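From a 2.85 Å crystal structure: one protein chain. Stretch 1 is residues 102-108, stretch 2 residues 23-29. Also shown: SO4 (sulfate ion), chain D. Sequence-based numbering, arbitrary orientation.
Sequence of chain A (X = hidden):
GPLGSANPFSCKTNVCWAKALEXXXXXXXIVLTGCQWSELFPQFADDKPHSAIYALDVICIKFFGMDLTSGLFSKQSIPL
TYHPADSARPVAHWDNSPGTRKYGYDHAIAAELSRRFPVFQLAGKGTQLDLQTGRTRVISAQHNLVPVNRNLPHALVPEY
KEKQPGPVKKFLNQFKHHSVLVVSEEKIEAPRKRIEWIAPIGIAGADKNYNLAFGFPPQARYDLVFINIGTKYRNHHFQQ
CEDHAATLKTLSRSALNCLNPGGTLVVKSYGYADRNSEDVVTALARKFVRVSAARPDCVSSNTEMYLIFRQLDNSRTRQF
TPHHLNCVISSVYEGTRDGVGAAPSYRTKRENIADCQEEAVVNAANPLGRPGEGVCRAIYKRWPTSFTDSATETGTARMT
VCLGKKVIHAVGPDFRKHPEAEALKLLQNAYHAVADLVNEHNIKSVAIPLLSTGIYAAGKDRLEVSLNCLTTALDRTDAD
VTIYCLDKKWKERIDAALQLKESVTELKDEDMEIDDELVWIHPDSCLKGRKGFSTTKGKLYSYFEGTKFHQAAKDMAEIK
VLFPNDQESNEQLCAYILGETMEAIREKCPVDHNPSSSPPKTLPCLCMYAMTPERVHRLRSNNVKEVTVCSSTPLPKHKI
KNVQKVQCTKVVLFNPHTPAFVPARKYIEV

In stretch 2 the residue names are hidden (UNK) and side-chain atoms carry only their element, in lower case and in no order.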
# COMPACT_ATOMS: atom_id res chain seq x y z
N LYS A 102 -21.11 6.34 10.10
CA LYS A 102 -21.79 7.62 9.98
C LYS A 102 -20.85 8.71 9.46
O LYS A 102 -19.63 8.61 9.60
CB LYS A 102 -22.36 8.04 11.34
CG LYS A 102 -23.14 6.94 12.04
CD LYS A 102 -23.89 7.48 13.25
CE LYS A 102 -24.59 6.36 14.00
NZ LYS A 102 -25.23 6.87 15.23
N TYR A 103 -21.43 9.75 8.88
CA TYR A 103 -20.65 10.85 8.32
C TYR A 103 -21.40 12.16 8.52
O TYR A 103 -22.62 12.17 8.68
CB TYR A 103 -20.40 10.62 6.83
CG TYR A 103 -19.61 9.37 6.53
CD1 TYR A 103 -20.24 8.14 6.35
CD2 TYR A 103 -18.23 9.40 6.43
CE1 TYR A 103 -19.52 6.99 6.09
CE2 TYR A 103 -17.51 8.26 6.16
CZ TYR A 103 -18.15 7.06 5.99
OH TYR A 103 -17.41 5.93 5.72
N GLY A 104 -20.66 13.26 8.53
CA GLY A 104 -21.24 14.59 8.49
C GLY A 104 -20.15 15.63 8.63
O GLY A 104 -19.09 15.37 9.21
N TYR A 105 -20.44 16.84 8.18
CA TYR A 105 -19.45 17.90 8.17
C TYR A 105 -19.05 18.22 9.59
O TYR A 105 -19.90 18.42 10.45
CB TYR A 105 -20.02 19.14 7.49
CG TYR A 105 -19.00 20.23 7.25
CD1 TYR A 105 -18.06 20.10 6.24
CD2 TYR A 105 -19.00 21.39 8.01
CE1 TYR A 105 -17.13 21.10 6.00
CE2 TYR A 105 -18.08 22.39 7.78
CZ TYR A 105 -17.15 22.24 6.77
OH TYR A 105 -16.24 23.25 6.55
N ASP A 106 -17.75 18.32 9.84
CA ASP A 106 -17.26 18.61 11.17
C ASP A 106 -16.69 20.03 11.25
O ASP A 106 -15.62 20.31 10.73
CB ASP A 106 -16.18 17.58 11.54
CG ASP A 106 -15.73 17.70 12.96
OD1 ASP A 106 -15.81 18.81 13.53
OD2 ASP A 106 -15.29 16.67 13.52
N HIS A 107 -17.42 20.90 11.93
CA HIS A 107 -17.09 22.32 11.98
C HIS A 107 -15.83 22.57 12.79
O HIS A 107 -15.11 23.55 12.56
CB HIS A 107 -18.25 23.13 12.55
CG HIS A 107 -19.43 23.20 11.64
ND1 HIS A 107 -20.34 22.17 11.52
CD2 HIS A 107 -19.85 24.18 10.80
CE1 HIS A 107 -21.27 22.51 10.64
NE2 HIS A 107 -20.99 23.72 10.19
N ALA A 108 -15.57 21.69 13.75
CA ALA A 108 -14.35 21.78 14.55
C ALA A 108 -13.14 21.60 13.64
O ALA A 108 -12.22 22.42 13.64
CB ALA A 108 -14.35 20.74 15.65
N UNK A 23 -28.09 13.92 2.06
CA UNK A 23 -28.20 14.55 3.38
C UNK A 23 -26.85 14.74 4.07
O UNK A 23 -26.69 15.67 4.87
c UNK A 23 -29.09 13.57 4.17
c UNK A 23 -28.89 12.27 3.52
c UNK A 23 -28.70 12.57 2.05
N UNK A 24 -25.87 13.89 3.77
CA UNK A 24 -24.55 14.06 4.35
C UNK A 24 -23.90 15.31 3.78
O UNK A 24 -23.30 16.09 4.51
c UNK A 24 -24.21 11.64 4.89
c UNK A 24 -22.22 13.11 4.50
c UNK A 24 -23.61 10.32 4.51
c UNK A 24 -23.67 12.83 4.09
N UNK A 25 -24.07 15.52 2.47
CA UNK A 25 -23.56 16.73 1.84
C UNK A 25 -24.23 17.98 2.40
O UNK A 25 -23.61 19.03 2.54
c UNK A 25 -21.59 15.44 -0.09
c UNK A 25 -23.76 16.65 0.32
c UNK A 25 -23.08 15.47 -0.40
c UNK A 25 -23.32 15.54 -1.90
N UNK A 26 -25.50 17.85 2.76
CA UNK A 26 -26.26 18.97 3.29
C UNK A 26 -25.65 19.56 4.57
O UNK A 26 -25.67 20.77 4.77
c UNK A 26 -27.66 18.54 3.56
N UNK A 27 -25.10 18.71 5.43
CA UNK A 27 -24.52 19.20 6.68
C UNK A 27 -23.35 20.13 6.41
O UNK A 27 -22.99 20.96 7.25
o UNK A 27 -22.90 17.40 6.92
c UNK A 27 -24.00 18.05 7.57
c UNK A 27 -25.10 17.04 7.85
N UNK A 28 -22.75 19.99 5.23
CA UNK A 28 -21.62 20.82 4.84
C UNK A 28 -22.07 22.01 4.00
O UNK A 28 -21.24 22.75 3.49
c UNK A 28 -20.62 19.99 4.05
N UNK A 29 -23.37 22.16 3.84
CA UNK A 29 -23.90 23.26 3.05
C UNK A 29 -23.91 22.97 1.56
O UNK A 29 -24.20 23.85 0.75
S SO4 D . -17.08 5.25 11.05
O1 SO4 D . -16.01 5.40 12.04
O2 SO4 D . -18.37 5.22 11.73
O3 SO4 D . -17.08 6.38 10.12
O4 SO4 D . -16.85 3.99 10.36

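Position 23 carries three side-chain carbons, and the last of them lies within bonding distance of the position's own backbone N, closing a five-membered ring. Only proline has this topology. The ring makes no contact with stretch 1, so the assignment rests on covalent geometry alone: this is Pro23.

Position 24 has four carbons, forked at the first, with one arm two carbons long. A fork at CB with unequal arms defines isoleucine and excludes leucine, which forks one atom later. The CA-to-CB bond points toward stretch 1, and the short arm ends 3.9 Å from CB of Tyr103, an apolar contact. This is Ile24, with chi1 in the m well and chi2 in t; the atom in contact is CG2.

Position 25 also has four carbons, but the chain forks at the second, as in leucine. Its CA-to-CB bond points away from stretch 1 and the side chain makes no contact with it, although the residue is buried, so its packing must lie elsewhere in the structure. This is Leu25.

Position 26 has a single side-chain carbon, which makes it alanine. Its CB makes no contact with stretch 1, and Ala26 is exposed.

Position 27 has one carbon bearing one oxygen and one further carbon. Valine has the same outline, but the element labels settle the matter, and hydrogen bonding agrees: the oxygen lies 2.8 Å from N of Tyr105 and 2.8 Å from O of Ile24. An atom that accepts from an amide and donates to a carbonyl is a hydroxyl. This is Thr27, chi1 66° (p), and the oxygen is OG1.

Position 28 again has one carbon, hence alanine. CB of Ala28 lies 3.4 Å from CD1 of Tyr105, a close apolar contact made obliquely to the ring.

Position 29 has no side-chain atoms and is glycine. Its phi/psi of 83/8 supports this, since a CB there would be jammed against the carbonyl O of the preceding residue. Gly29 leaves helical geometry in a Schellman motif, and its N donates to O of Ala26 at 2.8 Å.

The contact is small, burying 276 Å² over both sides, and is organised around Thr27. Tyr105 N donates to Thr27 OG1 at 2.8 Å with an N-H...acceptor angle of 170°, the sole hydrogen bond across the stretches and nearly linear. The same hydroxyl donates to Ile24 O, so one oxygen links the loop backbone to the helical turn. Gly104 packs beside this bond, its CA 3.6 Å from Thr27 OG1. Apolar contacts complete the fit: Tyr103 rests its CB against Ile24, while the Tyr105 side chain, in the t rotamer and directed toward stretch 2 at its CA-to-CB bond, reaches Ala28. His107 adds a marginal approach, its CE1 4.1 Å from Thr27 O.

Stretch 2 23-29: PILATAG
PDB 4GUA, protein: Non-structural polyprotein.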